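DNA polymerase (Pyrobaculum calidifontis, PDB 5MDN) probably catalyses DNA synthesis as a family B polymerase, adding deoxyribonucleotides from their triphosphates to a DNA strand and releasing diphosphate. Local coordinates at residues A[263-268]-A[366-371]; A[286-291]-A[297-302]; A[423-428]-A[559-564]; A[478-483]-A[506-511]; A[591-596]-A[613-618]. All coordinates share one frame; numbering follows the deposited sequence.

Contact 1 of 5, residues A[263-268]-A[366-371]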
# COMPACT_ATOMS: atom_id res chain seq x y z
N SER A 263 9.49 10.70 -6.86
CA SER A 263 8.34 11.60 -6.86
C SER A 263 7.44 11.39 -5.64
O SER A 263 7.92 11.00 -4.56
CB SER A 263 7.53 11.41 -8.14
OG SER A 263 6.40 12.27 -8.16
N VAL A 264 6.14 11.64 -5.81
CA VAL A 264 5.22 11.65 -4.68
C VAL A 264 5.10 10.26 -4.07
O VAL A 264 5.29 9.23 -4.74
CB VAL A 264 3.85 12.20 -5.13
CG1 VAL A 264 3.18 11.23 -6.09
CG2 VAL A 264 2.97 12.50 -3.93
N TYR A 265 4.80 10.22 -2.77
CA TYR A 265 4.72 9.02 -1.94
C TYR A 265 6.03 8.25 -1.90
O TYR A 265 6.04 7.09 -1.47
CB TYR A 265 3.60 8.08 -2.40
CG TYR A 265 2.31 8.76 -2.80
CD1 TYR A 265 1.58 9.50 -1.89
CD2 TYR A 265 1.82 8.65 -4.10
CE1 TYR A 265 0.40 10.12 -2.25
CE2 TYR A 265 0.65 9.26 -4.47
CZ TYR A 265 -0.06 10.00 -3.54
OH TYR A 265 -1.24 10.61 -3.92
N GLY A 266 7.13 8.86 -2.32
CA GLY A 266 8.37 8.13 -2.46
C GLY A 266 8.42 7.19 -3.65
O GLY A 266 9.39 6.45 -3.79
N HIS A 267 7.40 7.20 -4.50
CA HIS A 267 7.43 6.38 -5.70
C HIS A 267 8.40 6.98 -6.71
O HIS A 267 8.72 8.17 -6.68
CB HIS A 267 6.03 6.25 -6.31
CG HIS A 267 5.76 7.22 -7.43
ND1 HIS A 267 5.24 8.48 -7.21
CD2 HIS A 267 5.92 7.10 -8.77
CE1 HIS A 267 5.10 9.10 -8.37
NE2 HIS A 267 5.50 8.28 -9.33
N TRP A 268 8.88 6.13 -7.62
CA TRP A 268 9.86 6.53 -8.62
C TRP A 268 9.18 6.58 -9.99
O TRP A 268 8.62 5.58 -10.44
CB TRP A 268 11.05 5.58 -8.64
CG TRP A 268 12.03 5.88 -7.55
CD1 TRP A 268 11.88 5.63 -6.22
CD2 TRP A 268 13.29 6.54 -7.70
NE1 TRP A 268 12.99 6.07 -5.53
CE2 TRP A 268 13.87 6.63 -6.42
CE3 TRP A 268 14.00 7.05 -8.79
CZ2 TRP A 268 15.11 7.21 -6.20
CZ3 TRP A 268 15.24 7.63 -8.58
CH2 TRP A 268 15.78 7.70 -7.29
N ALA A 366 -0.80 2.19 -5.86
CA ALA A 366 -0.36 1.33 -4.76
C ALA A 366 0.54 2.08 -3.77
O ALA A 366 0.51 1.77 -2.57
CB ALA A 366 0.38 0.11 -5.31
N ALA A 367 1.33 3.04 -4.25
CA ALA A 367 2.22 3.77 -3.36
C ALA A 367 1.45 4.64 -2.38
O ALA A 367 1.91 4.85 -1.24
CB ALA A 367 3.19 4.63 -4.18
N ALA A 368 0.30 5.16 -2.79
CA ALA A 368 -0.50 6.01 -1.92
C ALA A 368 -1.18 5.19 -0.84
O ALA A 368 -1.44 3.99 -0.99
CB ALA A 368 -1.55 6.76 -2.74
N SER A 369 -1.48 5.84 0.28
CA SER A 369 -2.20 5.19 1.36
C SER A 369 -3.68 5.05 1.00
O SER A 369 -4.19 5.71 0.08
CB SER A 369 -2.05 5.96 2.67
OG SER A 369 -2.61 7.25 2.59
N VAL A 370 -4.36 4.16 1.72
CA VAL A 370 -5.78 3.89 1.45
C VAL A 370 -6.59 5.18 1.52
O VAL A 370 -7.42 5.46 0.64
CB VAL A 370 -6.32 2.82 2.42
CG1 VAL A 370 -7.78 2.54 2.12
CG2 VAL A 370 -5.49 1.55 2.31
N GLY A 371 -6.36 5.98 2.56
CA GLY A 371 -7.06 7.25 2.67
C GLY A 371 -6.64 8.23 1.60
O GLY A 371 -7.47 8.98 1.06

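Contact 2 of 5, residues A[286-291]-A[297-302]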
# COMPACT_ATOMS: atom_id res chain seq x y z
N PRO A 286 -2.90 -7.54 5.97
CA PRO A 286 -2.62 -7.78 7.38
C PRO A 286 -2.36 -9.24 7.75
O PRO A 286 -2.06 -9.52 8.91
CB PRO A 286 -3.89 -7.26 8.07
CG PRO A 286 -4.96 -7.56 7.08
CD PRO A 286 -4.34 -7.32 5.72
N GLU A 287 -2.49 -10.17 6.80
CA GLU A 287 -2.35 -11.59 7.10
C GLU A 287 -0.90 -12.07 7.11
O GLU A 287 -0.61 -13.08 7.75
CB GLU A 287 -3.15 -12.42 6.10
CG GLU A 287 -4.59 -11.97 5.90
CD GLU A 287 -4.83 -11.41 4.51
OE1 GLU A 287 -4.26 -10.35 4.18
OE2 GLU A 287 -5.57 -12.05 3.73
N ILE A 288 0.00 -11.38 6.41
CA ILE A 288 1.27 -11.99 6.03
C ILE A 288 2.30 -11.91 7.16
O ILE A 288 3.09 -12.84 7.36
CB ILE A 288 1.80 -11.34 4.74
CG1 ILE A 288 0.74 -11.42 3.63
CG2 ILE A 288 3.11 -11.98 4.31
CD1 ILE A 288 0.95 -12.56 2.65
N LYS A 289 2.33 -10.79 7.89
CA LYS A 289 3.09 -10.62 9.13
C LYS A 289 4.60 -10.47 8.92
O LYS A 289 5.29 -9.96 9.80
CB LYS A 289 2.80 -11.78 10.09
CG LYS A 289 4.00 -12.58 10.56
CD LYS A 289 4.16 -12.48 12.07
CE LYS A 289 5.46 -13.12 12.53
NZ LYS A 289 5.65 -13.01 14.00
N VAL A 290 5.12 -10.88 7.76
CA VAL A 290 6.56 -10.81 7.53
C VAL A 290 6.86 -10.07 6.24
O VAL A 290 7.68 -9.14 6.22
CB VAL A 290 7.19 -12.22 7.53
CG1 VAL A 290 6.31 -13.20 6.77
CG2 VAL A 290 8.59 -12.16 6.94
N LYS A 291 6.23 -10.49 5.13
CA LYS A 291 6.18 -9.72 3.89
C LYS A 291 7.52 -9.67 3.15
O LYS A 291 7.83 -8.67 2.50
CB LYS A 291 5.65 -8.30 4.12
CG LYS A 291 4.27 -8.27 4.75
CD LYS A 291 3.79 -6.85 4.98
CE LYS A 291 2.34 -6.84 5.42
NZ LYS A 291 2.18 -7.35 6.82
N ALA A 297 5.40 -14.73 -1.93
CA ALA A 297 5.25 -15.60 -3.10
C ALA A 297 4.57 -16.92 -2.73
O ALA A 297 3.74 -17.42 -3.50
CB ALA A 297 6.62 -15.86 -3.72
N GLU A 298 4.91 -17.48 -1.57
CA GLU A 298 4.29 -18.73 -1.15
C GLU A 298 2.82 -18.54 -0.81
O GLU A 298 1.98 -19.37 -1.17
CB GLU A 298 5.04 -19.31 0.05
CG GLU A 298 4.75 -20.79 0.29
CD GLU A 298 5.20 -21.25 1.66
OE1 GLU A 298 6.37 -21.02 2.02
OE2 GLU A 298 4.37 -21.84 2.39
N TYR A 299 2.49 -17.46 -0.09
CA TYR A 299 1.10 -17.22 0.30
C TYR A 299 0.18 -17.17 -0.90
O TYR A 299 -0.91 -17.76 -0.88
CB TYR A 299 1.01 -15.92 1.10
CG TYR A 299 -0.27 -15.79 1.90
CD1 TYR A 299 -0.43 -16.44 3.12
CD2 TYR A 299 -1.33 -15.01 1.43
CE1 TYR A 299 -1.59 -16.32 3.85
CE2 TYR A 299 -2.50 -14.89 2.16
CZ TYR A 299 -2.63 -15.55 3.36
OH TYR A 299 -3.79 -15.43 4.09
N PHE A 300 0.59 -16.49 -1.96
CA PHE A 300 -0.21 -16.39 -3.18
C PHE A 300 0.03 -17.55 -4.14
O PHE A 300 -0.55 -17.56 -5.23
CB PHE A 300 0.07 -15.06 -3.88
CG PHE A 300 -0.43 -13.85 -3.13
CD1 PHE A 300 0.29 -13.36 -2.05
CD2 PHE A 300 -1.61 -13.23 -3.49
CE1 PHE A 300 -0.17 -12.25 -1.35
CE2 PHE A 300 -2.06 -12.13 -2.80
CZ PHE A 300 -1.35 -11.64 -1.73
N GLY A 301 0.87 -18.51 -3.76
CA GLY A 301 1.01 -19.74 -4.52
C GLY A 301 1.69 -19.60 -5.87
O GLY A 301 1.28 -20.24 -6.84
N VAL A 302 2.74 -18.78 -5.95
CA VAL A 302 3.47 -18.64 -7.21
C VAL A 302 4.75 -19.46 -7.14
O VAL A 302 5.25 -19.94 -8.16
CB VAL A 302 3.75 -17.17 -7.55
CG1 VAL A 302 2.48 -16.33 -7.38
CG2 VAL A 302 4.88 -16.60 -6.71

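Contact 3 of 5, residues A[423-428]-A[559-564]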
# COMPACT_ATOMS: atom_id res chain seq x y z
N SER A 423 -19.24 -4.27 4.07
CA SER A 423 -20.27 -3.59 3.28
C SER A 423 -21.33 -2.93 4.15
O SER A 423 -22.21 -2.24 3.61
CB SER A 423 -20.93 -4.58 2.32
OG SER A 423 -19.98 -5.22 1.50
N MET A 424 -21.28 -3.12 5.47
CA MET A 424 -22.24 -2.49 6.37
C MET A 424 -22.15 -0.97 6.33
O MET A 424 -23.17 -0.28 6.38
CB MET A 424 -22.01 -3.01 7.78
CG MET A 424 -22.94 -2.48 8.85
SD MET A 424 -22.73 -3.44 10.35
CE MET A 424 -21.09 -2.91 10.84
N TYR A 425 -20.93 -0.43 6.25
CA TYR A 425 -20.70 1.00 6.42
C TYR A 425 -21.26 1.83 5.27
O TYR A 425 -21.88 2.88 5.52
CB TYR A 425 -19.21 1.27 6.60
CG TYR A 425 -18.66 0.61 7.84
CD1 TYR A 425 -18.91 1.14 9.10
CD2 TYR A 425 -17.91 -0.55 7.75
CE1 TYR A 425 -18.42 0.54 10.23
CE2 TYR A 425 -17.41 -1.16 8.88
CZ TYR A 425 -17.67 -0.61 10.11
OH TYR A 425 -17.18 -1.21 11.24
N PRO A 426 -21.07 1.44 4.00
CA PRO A 426 -21.79 2.16 2.93
C PRO A 426 -23.30 2.10 3.10
O PRO A 426 -23.98 3.11 2.90
CB PRO A 426 -21.33 1.45 1.65
CG PRO A 426 -20.00 0.90 2.00
CD PRO A 426 -20.10 0.48 3.43
N ASN A 427 -23.84 0.93 3.46
CA ASN A 427 -25.27 0.80 3.71
C ASN A 427 -25.74 1.80 4.76
O ASN A 427 -26.73 2.52 4.55
CB ASN A 427 -25.59 -0.63 4.16
CG ASN A 427 -26.29 -1.43 3.08
OD1 ASN A 427 -25.87 -1.43 1.92
ND2 ASN A 427 -27.36 -2.11 3.45
N ILE A 428 -25.05 1.84 5.91
CA ILE A 428 -25.42 2.77 6.98
C ILE A 428 -25.41 4.21 6.47
O ILE A 428 -26.34 4.98 6.71
CB ILE A 428 -24.48 2.59 8.18
CG1 ILE A 428 -25.00 1.48 9.09
CG2 ILE A 428 -24.34 3.88 8.96
CD1 ILE A 428 -24.00 1.01 10.10
N GLY A 559 -16.17 -10.64 17.87
CA GLY A 559 -16.92 -9.72 17.04
C GLY A 559 -16.51 -8.28 17.23
O GLY A 559 -16.63 -7.73 18.33
N ASP A 560 -16.01 -7.65 16.18
CA ASP A 560 -15.71 -6.23 16.18
C ASP A 560 -16.55 -5.53 15.11
O ASP A 560 -17.41 -6.13 14.46
CB ASP A 560 -14.21 -5.99 16.00
CG ASP A 560 -13.67 -6.54 14.70
OD1 ASP A 560 -14.45 -7.13 13.94
OD2 ASP A 560 -12.46 -6.36 14.44
N THR A 561 -16.30 -4.23 14.95
CA THR A 561 -17.11 -3.40 14.07
C THR A 561 -17.13 -3.91 12.63
O THR A 561 -18.14 -3.76 11.93
CB THR A 561 -16.62 -1.96 14.12
OG1 THR A 561 -15.51 -1.86 15.03
CG2 THR A 561 -17.74 -1.03 14.57
N ASP A 562 -16.03 -4.50 12.14
CA ASP A 562 -15.95 -4.89 10.74
C ASP A 562 -16.13 -6.39 10.49
O ASP A 562 -16.31 -6.78 9.32
CB ASP A 562 -14.61 -4.40 10.14
CG ASP A 562 -13.40 -5.03 10.80
OD1 ASP A 562 -13.57 -5.70 11.83
OD2 ASP A 562 -12.27 -4.84 10.28
N SER A 563 -16.08 -7.23 11.51
CA SER A 563 -16.27 -8.67 11.31
C SER A 563 -16.64 -9.33 12.63
O SER A 563 -16.47 -8.76 13.70
CB SER A 563 -15.02 -9.32 10.71
OG SER A 563 -13.92 -9.22 11.59
N LEU A 564 -17.17 -10.55 12.53
CA LEU A 564 -17.33 -11.40 13.70
C LEU A 564 -16.98 -12.84 13.34
O LEU A 564 -17.26 -13.30 12.23
CB LEU A 564 -18.75 -11.31 14.30
CG LEU A 564 -20.06 -11.38 13.50
CD1 LEU A 564 -20.30 -12.73 12.87
CD2 LEU A 564 -21.22 -11.01 14.42

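Contact 4 of 5, residues A[478-483]-A[506-511]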
# COMPACT_ATOMS: atom_id res chain seq x y z
N GLU A 478 -23.98 1.36 -7.68
CA GLU A 478 -24.61 1.16 -8.98
C GLU A 478 -23.61 0.65 -10.01
O GLU A 478 -23.91 -0.29 -10.77
CB GLU A 478 -25.24 2.47 -9.47
CG GLU A 478 -26.26 2.29 -10.58
CD GLU A 478 -26.88 3.61 -11.01
OE1 GLU A 478 -26.14 4.61 -11.13
OE2 GLU A 478 -28.11 3.65 -11.24
N LEU A 479 -22.42 1.26 -10.07
CA LEU A 479 -21.38 0.81 -10.99
C LEU A 479 -21.06 -0.67 -10.78
O LEU A 479 -21.00 -1.44 -11.74
CB LEU A 479 -20.12 1.65 -10.81
CG LEU A 479 -20.12 3.08 -11.34
CD1 LEU A 479 -18.82 3.76 -10.94
CD2 LEU A 479 -20.30 3.11 -12.85
N ARG A 480 -20.86 -1.07 -9.52
CA ARG A 480 -20.55 -2.47 -9.23
C ARG A 480 -21.71 -3.38 -9.58
O ARG A 480 -21.51 -4.45 -10.16
CB ARG A 480 -20.17 -2.62 -7.76
CG ARG A 480 -19.61 -3.98 -7.39
CD ARG A 480 -19.51 -4.12 -5.89
NE ARG A 480 -19.38 -5.52 -5.48
CZ ARG A 480 -19.46 -5.94 -4.22
NH1 ARG A 480 -19.68 -5.07 -3.24
NH2 ARG A 480 -19.33 -7.22 -3.94
N ARG A 481 -22.93 -2.99 -9.21
CA ARG A 481 -24.11 -3.80 -9.52
C ARG A 481 -24.24 -4.03 -11.02
O ARG A 481 -24.65 -5.11 -11.46
CB ARG A 481 -25.36 -3.12 -8.96
CG ARG A 481 -26.59 -4.01 -8.90
CD ARG A 481 -27.38 -3.72 -7.63
NE ARG A 481 -27.84 -2.33 -7.59
CZ ARG A 481 -28.05 -1.66 -6.46
NH1 ARG A 481 -27.84 -2.23 -5.29
NH2 ARG A 481 -28.47 -0.40 -6.52
N ALA A 482 -23.90 -3.02 -11.83
CA ALA A 482 -23.96 -3.18 -13.28
C ALA A 482 -22.86 -4.11 -13.78
O ALA A 482 -23.10 -4.98 -14.62
CB ALA A 482 -23.87 -1.82 -13.96
N VAL A 483 -21.64 -3.92 -13.28
CA VAL A 483 -20.52 -4.78 -13.66
C VAL A 483 -20.79 -6.22 -13.22
O VAL A 483 -20.54 -7.17 -13.97
CB VAL A 483 -19.20 -4.25 -13.07
CG1 VAL A 483 -18.09 -5.28 -13.23
CG2 VAL A 483 -18.82 -2.94 -13.73
N ALA A 506 -12.59 -4.02 -7.12
CA ALA A 506 -11.97 -2.70 -6.96
C ALA A 506 -12.99 -1.66 -6.52
O ALA A 506 -12.69 -0.79 -5.70
CB ALA A 506 -11.29 -2.28 -8.26
N LEU A 507 -14.20 -1.73 -7.07
CA LEU A 507 -15.27 -0.83 -6.64
C LEU A 507 -15.65 -1.10 -5.19
O LEU A 507 -15.87 -0.16 -4.41
CB LEU A 507 -16.47 -0.96 -7.56
CG LEU A 507 -16.28 -0.39 -8.96
CD1 LEU A 507 -17.22 -1.06 -9.96
CD2 LEU A 507 -16.49 1.12 -8.97
N LYS A 508 -15.76 -2.38 -4.81
CA LYS A 508 -16.08 -2.75 -3.43
C LYS A 508 -15.06 -2.17 -2.45
O LYS A 508 -15.43 -1.60 -1.42
CB LYS A 508 -16.10 -4.27 -3.30
CG LYS A 508 -16.33 -4.75 -1.88
CD LYS A 508 -16.32 -6.26 -1.79
CE LYS A 508 -16.48 -6.72 -0.35
NZ LYS A 508 -16.43 -8.20 -0.22
N VAL A 509 -13.77 -2.33 -2.75
CA VAL A 509 -12.73 -1.92 -1.81
C VAL A 509 -12.76 -0.41 -1.58
O VAL A 509 -12.61 0.07 -0.45
CB VAL A 509 -11.35 -2.38 -2.31
CG1 VAL A 509 -10.25 -1.89 -1.38
CG2 VAL A 509 -11.31 -3.90 -2.41
N MET A 510 -12.98 0.36 -2.65
CA MET A 510 -13.05 1.81 -2.50
C MET A 510 -14.30 2.23 -1.72
O MET A 510 -14.25 3.16 -0.91
CB MET A 510 -13.01 2.49 -3.87
CG MET A 510 -11.72 2.23 -4.63
SD MET A 510 -10.26 2.90 -3.81
CE MET A 510 -10.73 4.61 -3.59
N ALA A 511 -15.43 1.56 -1.96
CA ALA A 511 -16.64 1.84 -1.19
C ALA A 511 -16.44 1.51 0.28
O ALA A 511 -16.80 2.31 1.16
CB ALA A 511 -17.81 1.05 -1.78

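Contact 5 of 5, residues A[591-596]-A[613-618]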
# COMPACT_ATOMS: atom_id res chain seq x y z
N LYS A 591 -12.92 -15.97 5.76
CA LYS A 591 -11.94 -17.01 6.00
C LYS A 591 -12.61 -18.23 6.61
O LYS A 591 -13.52 -18.10 7.43
CB LYS A 591 -10.82 -16.53 6.93
CG LYS A 591 -9.96 -15.41 6.35
CD LYS A 591 -9.13 -15.90 5.18
CE LYS A 591 -8.40 -14.74 4.51
NZ LYS A 591 -7.22 -14.30 5.30
N ASP A 592 -12.17 -19.41 6.19
CA ASP A 592 -12.60 -20.69 6.77
C ASP A 592 -11.37 -21.31 7.43
O ASP A 592 -10.54 -21.93 6.76
CB ASP A 592 -13.19 -21.61 5.70
CG ASP A 592 -13.67 -22.93 6.28
OD1 ASP A 592 -13.73 -23.07 7.52
OD2 ASP A 592 -13.99 -23.84 5.48
N TYR A 593 -11.27 -21.15 8.75
CA TYR A 593 -10.12 -21.64 9.50
C TYR A 593 -10.40 -23.03 10.05
O TYR A 593 -11.48 -23.28 10.61
CB TYR A 593 -9.78 -20.69 10.64
CG TYR A 593 -9.21 -19.35 10.21
CD1 TYR A 593 -8.04 -19.28 9.48
CD2 TYR A 593 -9.85 -18.17 10.56
CE1 TYR A 593 -7.51 -18.05 9.10
CE2 TYR A 593 -9.34 -16.94 10.18
CZ TYR A 593 -8.17 -16.89 9.45
OH TYR A 593 -7.66 -15.68 9.06
N GLU A 594 -9.43 -23.93 9.90
CA GLU A 594 -9.51 -25.22 10.57
C GLU A 594 -9.34 -25.07 12.08
O GLU A 594 -10.01 -25.76 12.86
CB GLU A 594 -8.46 -26.17 9.99
CG GLU A 594 -8.55 -27.60 10.51
CD GLU A 594 -7.58 -28.53 9.81
OE1 GLU A 594 -6.96 -28.10 8.81
OE2 GLU A 594 -7.43 -29.68 10.26
N ARG A 595 -8.45 -24.18 12.50
CA ARG A 595 -8.23 -23.90 13.91
C ARG A 595 -7.72 -22.47 14.06
O ARG A 595 -7.08 -21.93 13.16
CB ARG A 595 -7.25 -24.91 14.52
CG ARG A 595 -7.58 -25.31 15.96
CD ARG A 595 -7.04 -26.68 16.34
NE ARG A 595 -7.64 -27.76 15.56
CZ ARG A 595 -7.00 -28.45 14.61
NH1 ARG A 595 -5.74 -28.19 14.32
NH2 ARG A 595 -7.64 -29.41 13.96
N VAL A 596 -8.02 -21.87 15.21
CA VAL A 596 -7.69 -20.48 15.50
C VAL A 596 -7.16 -20.39 16.92
O VAL A 596 -7.66 -21.07 17.82
CB VAL A 596 -8.91 -19.54 15.32
CG1 VAL A 596 -8.58 -18.12 15.74
CG2 VAL A 596 -9.39 -19.55 13.88
N ARG A 613 -2.22 -23.14 4.83
CA ARG A 613 -1.54 -21.88 5.07
C ARG A 613 -1.94 -21.29 6.42
O ARG A 613 -3.13 -21.22 6.76
CB ARG A 613 -1.86 -20.88 3.96
CG ARG A 613 -1.14 -21.13 2.65
CD ARG A 613 -1.53 -20.07 1.64
NE ARG A 613 -2.96 -20.10 1.35
CZ ARG A 613 -3.67 -19.05 0.97
NH1 ARG A 613 -3.09 -17.87 0.81
NH2 ARG A 613 -4.97 -19.18 0.74
N ILE A 614 -0.95 -20.89 7.20
CA ILE A 614 -1.17 -20.12 8.42
C ILE A 614 -1.08 -18.64 8.08
O ILE A 614 -0.21 -18.22 7.30
CB ILE A 614 -0.15 -20.51 9.51
CG1 ILE A 614 -0.40 -21.92 10.06
CG2 ILE A 614 -0.15 -19.50 10.66
CD1 ILE A 614 0.18 -23.04 9.20
N ASP A 615 -1.97 -17.83 8.66
CA ASP A 615 -1.83 -16.39 8.62
C ASP A 615 -1.98 -15.82 10.02
O ASP A 615 -2.68 -16.38 10.86
CB ASP A 615 -2.84 -15.73 7.64
CG ASP A 615 -4.29 -16.12 7.89
OD1 ASP A 615 -4.67 -16.40 9.05
OD2 ASP A 615 -5.06 -16.15 6.92
N ILE A 616 -1.28 -14.71 10.26
CA ILE A 616 -1.10 -14.18 11.61
C ILE A 616 -1.50 -12.71 11.59
O ILE A 616 -1.03 -11.94 10.76
CB ILE A 616 0.36 -14.34 12.09
CG1 ILE A 616 0.76 -15.82 12.08
CG2 ILE A 616 0.52 -13.75 13.48
CD1 ILE A 616 2.22 -16.06 12.38
N VAL A 617 -2.38 -12.33 12.52
CA VAL A 617 -2.93 -10.98 12.58
C VAL A 617 -2.58 -10.39 13.94
O VAL A 617 -2.76 -11.04 14.97
CB VAL A 617 -4.46 -10.98 12.36
CG1 VAL A 617 -5.01 -9.57 12.47
CG2 VAL A 617 -4.80 -11.60 11.02
N GLY A 618 -2.10 -9.15 13.93
CA GLY A 618 -1.62 -8.52 15.14
C GLY A 618 -0.13 -8.73 15.37
O GLY A 618 0.49 -9.65 14.85

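Contact 1 of 5, residues A[263-268]-A[366-371]
A367 and A368 pack against Y265 and H267, joining a tight turn of the RNase H-like exonuclease domain to the stretch that leads into helix 370-384. Backbone bonds and angles define the turn: H267 N donates to V264 O, and both Y265 and G266 have positive phi. A367 makes the first contact. Its methyl CB points at the turn and meets two methylene carbons, lying 3.9 Å from CB of Y265 and also 3.9 Å from CB of H267, while its carbonyl faces the Y265 CB. One residue on, A368 sets its methyl over a face of the phenol. Its CB is 3.8 Å from the centroid of the Y265 ring and 16° off the ring normal, which meets the definition of a CH-pi contact. The CG2 methyl of V264 lies over the centre of the opposite face, 3.7 Å above the Y265 ring plane, so the ring is sandwiched between two methyl groups. Its hydroxyl projects beyond them to hydrogen-bond N372 and R114. S369 is the N-cap: its OG takes the backbone N of N372, and helix 370-384 begins.

On the turn, the imidazole of H267 leads away from A367. The side chain of H267 comes within about 4 Å of D363 and of a bound magnesium ion, whose ligands are D7 and D363, which places the turn beside this metal site. The ring is fixed by its ND1, which donates at 2.6 Å to V264 O, in the carbonyl plane and on a lone pair.

Contact 2 of 5, residues A[286-291]-A[297-302]
Y299 and I288 meet where helix 293-299 ends in a Schellman motif and its last turn faces the loop that precedes it. I288 runs obliquely to the tyrosine and touches it with a single atom: its CD1 lies 3.5 Å from CG of Y299 and somewhat farther from CB and CD2, at the root of the ring and not at its hydroxyl end. The same methyl reaches the neighbouring aromatic more loosely, CD1 of I288 being 4.2 Å from CE1 of F300. The branch CG1 that carries CD1 stands opposite the carbonyl carbon (chi1 -55°), which sends it across toward the two rings.

E287 meets the other end of the tyrosine. Its side chain crosses that of Y299 at about a right angle, with the E287 carboxylate plane turned 74° from the ring, and its CB lies 3.7 Å from OH of Y299. R613 makes a cation-pi contact with the Y299 ring, and D615 forms a weak hydrogen bond with its hydroxyl. An alanine in place of Y299 would take away the ring, and is likely to leave R613 without its aromatic partner and I288 CD1 without the ring carbons it packs on.

F300 packs its ring on L343 and L347 of helix 326-356. The helix closes at G301, whose phi of 70° suits glycine: G301 N bonds E298 O, and V302 N reaches back to A297 O at 3.0 Å.

Contact 3 of 5, residues A[423-428]-A[559-564]
The ring of Y425 has the CE methyl of M424 over one face, 4.2 Å above the plane and displaced toward the rim, while CA of D562 lies at its edge, near the ring plane. A stack with the ring of Y515 adds to this setting. The sequences identify the partners as two palm motifs of family B polymerases: Y425 belongs to motif A, on helix 424-431, and D562 to the DTDS turn of motif C between strands 556-560 and 563-567.

The phenol crosses the T561 side chain at about a right angle and makes the one polar link between the segments, a weak hydrogen bond from OH of Y425 to O of T561 at 2.8 Å. M424 reaches the same carbonyl: bent at chi3 (70°), its chain brings CE to 3.3 Å from T561 O. A phenylalanine in place of Y425 would remove the hydroxyl and would probably leave the T561 carbonyl without this donor.

OG1 of T561 bonds instead to A403 O. The turn is also held from within by an Asx motif, in which OD1 of D560 accepts from S563 N at 2.9 Å and from S563 OG at 3.2 Å.

Contact 4 of 5, residues A[478-483]-A[506-511]
R480 and L507 mark the closest backbone approach, CA to CA 6.1 Å, of two helical segments that run nearly antiparallel. Their axes pass 9.6 Å apart and their N-to-C directions differ by 158°, as expected for the helical hairpin that forms the fingers of family B polymerases. K508 is the lysine that opens the KxxxNxxYG motif of this family.

L507 fills the space between the helices with its two methyl branches. CD1 sits against the backbone of R480, 3.7 Å from N of R480, and CD2 meets CD1 of L479 at 4.0 Å, with the two leucines crossing at about a right angle. Next to them, R480 and K508 lie side by side and point the same way. The lysine covers the arginine with its methylenes, CB of K508 standing 3.6 Å above the R480 guanidinium plane, toward its rim. NH1 of R480 is nearest to CG of K508, at 3.6 Å. With CG anti to the backbone N (chi1 176°), the fully extended K508 chain carries its amino group past the guanidinium.

Around the pair, L479 leans on Y381 of helix 370-384, L507 touches V357, A506 packs on F350 of helix 326-356, and M510 bridges both of those helices.

Contact 5 of 5, residues A[591-596]-A[613-618]
D615 receives two side chains from the facing strand through different oxygens of its carboxylate. OH of Y593 donates to OD1 of D615 at 3.1 Å, on the syn side and 27° out of the carboxylate plane. NZ of K591 pairs with OD2 of D615 at 3.3 Å, a salt bridge whose hydrogen bond is weak. Ring and carboxylate stand almost perpendicular, their planes 87° apart, with OD2 of D615 at the edge of the Y593 ring and in its plane. Both donors come from the opposite direction to the aspartate.

The two donors also pack on each other: CB of K591 lies over one face of the Y593 ring, 3.5 Å above its plane and toward the rim. From there the lysine chain bends at chi2 and chi4 to bring NZ round to the carboxylate. D615 holds CG between its backbone N and carbonyl carbon (chi1 53°), which turns the carboxylate to these two. In the outer layer, NZ of K591 also bridges to E287, so the ammonium group is shared between two acidic residues. Y593 further packs on Y605 and L609 of strand 605-609.

The chain turns a corner at E594: strand 588-593 is an outer strand of the five-stranded palm sheet, whereas 595-598 and 614-617 belong to a neighbouring four-stranded antiparallel sheet. The buried aspartate and tyrosine, with the lysine beside them, form a polar link between these two sheets of the polymerase domain.

In the fold
Along the chain, contact 1 closes a long loop that contains contact 2, and contact 4 lies within the loop between the two segments of contact 3; contact 5 comes last. Contacts 1 and 2, their centres about 21 Å apart, involve the exonuclease domain, and contact 1 joins it directly to the polymerase region. Contacts 2 and 5 touch, their centres about 12 Å apart, so the loop 286-291 and the end of helix 293-299 lie against strand 614-617. Contacts 3 and 4 also touch, with centres about 17 Å apart, where motif A meets the fingers helix 495-512. Contacts 3 and 5 both reach the five-stranded palm sheet. The set thus ties exonuclease, fingers and palm together.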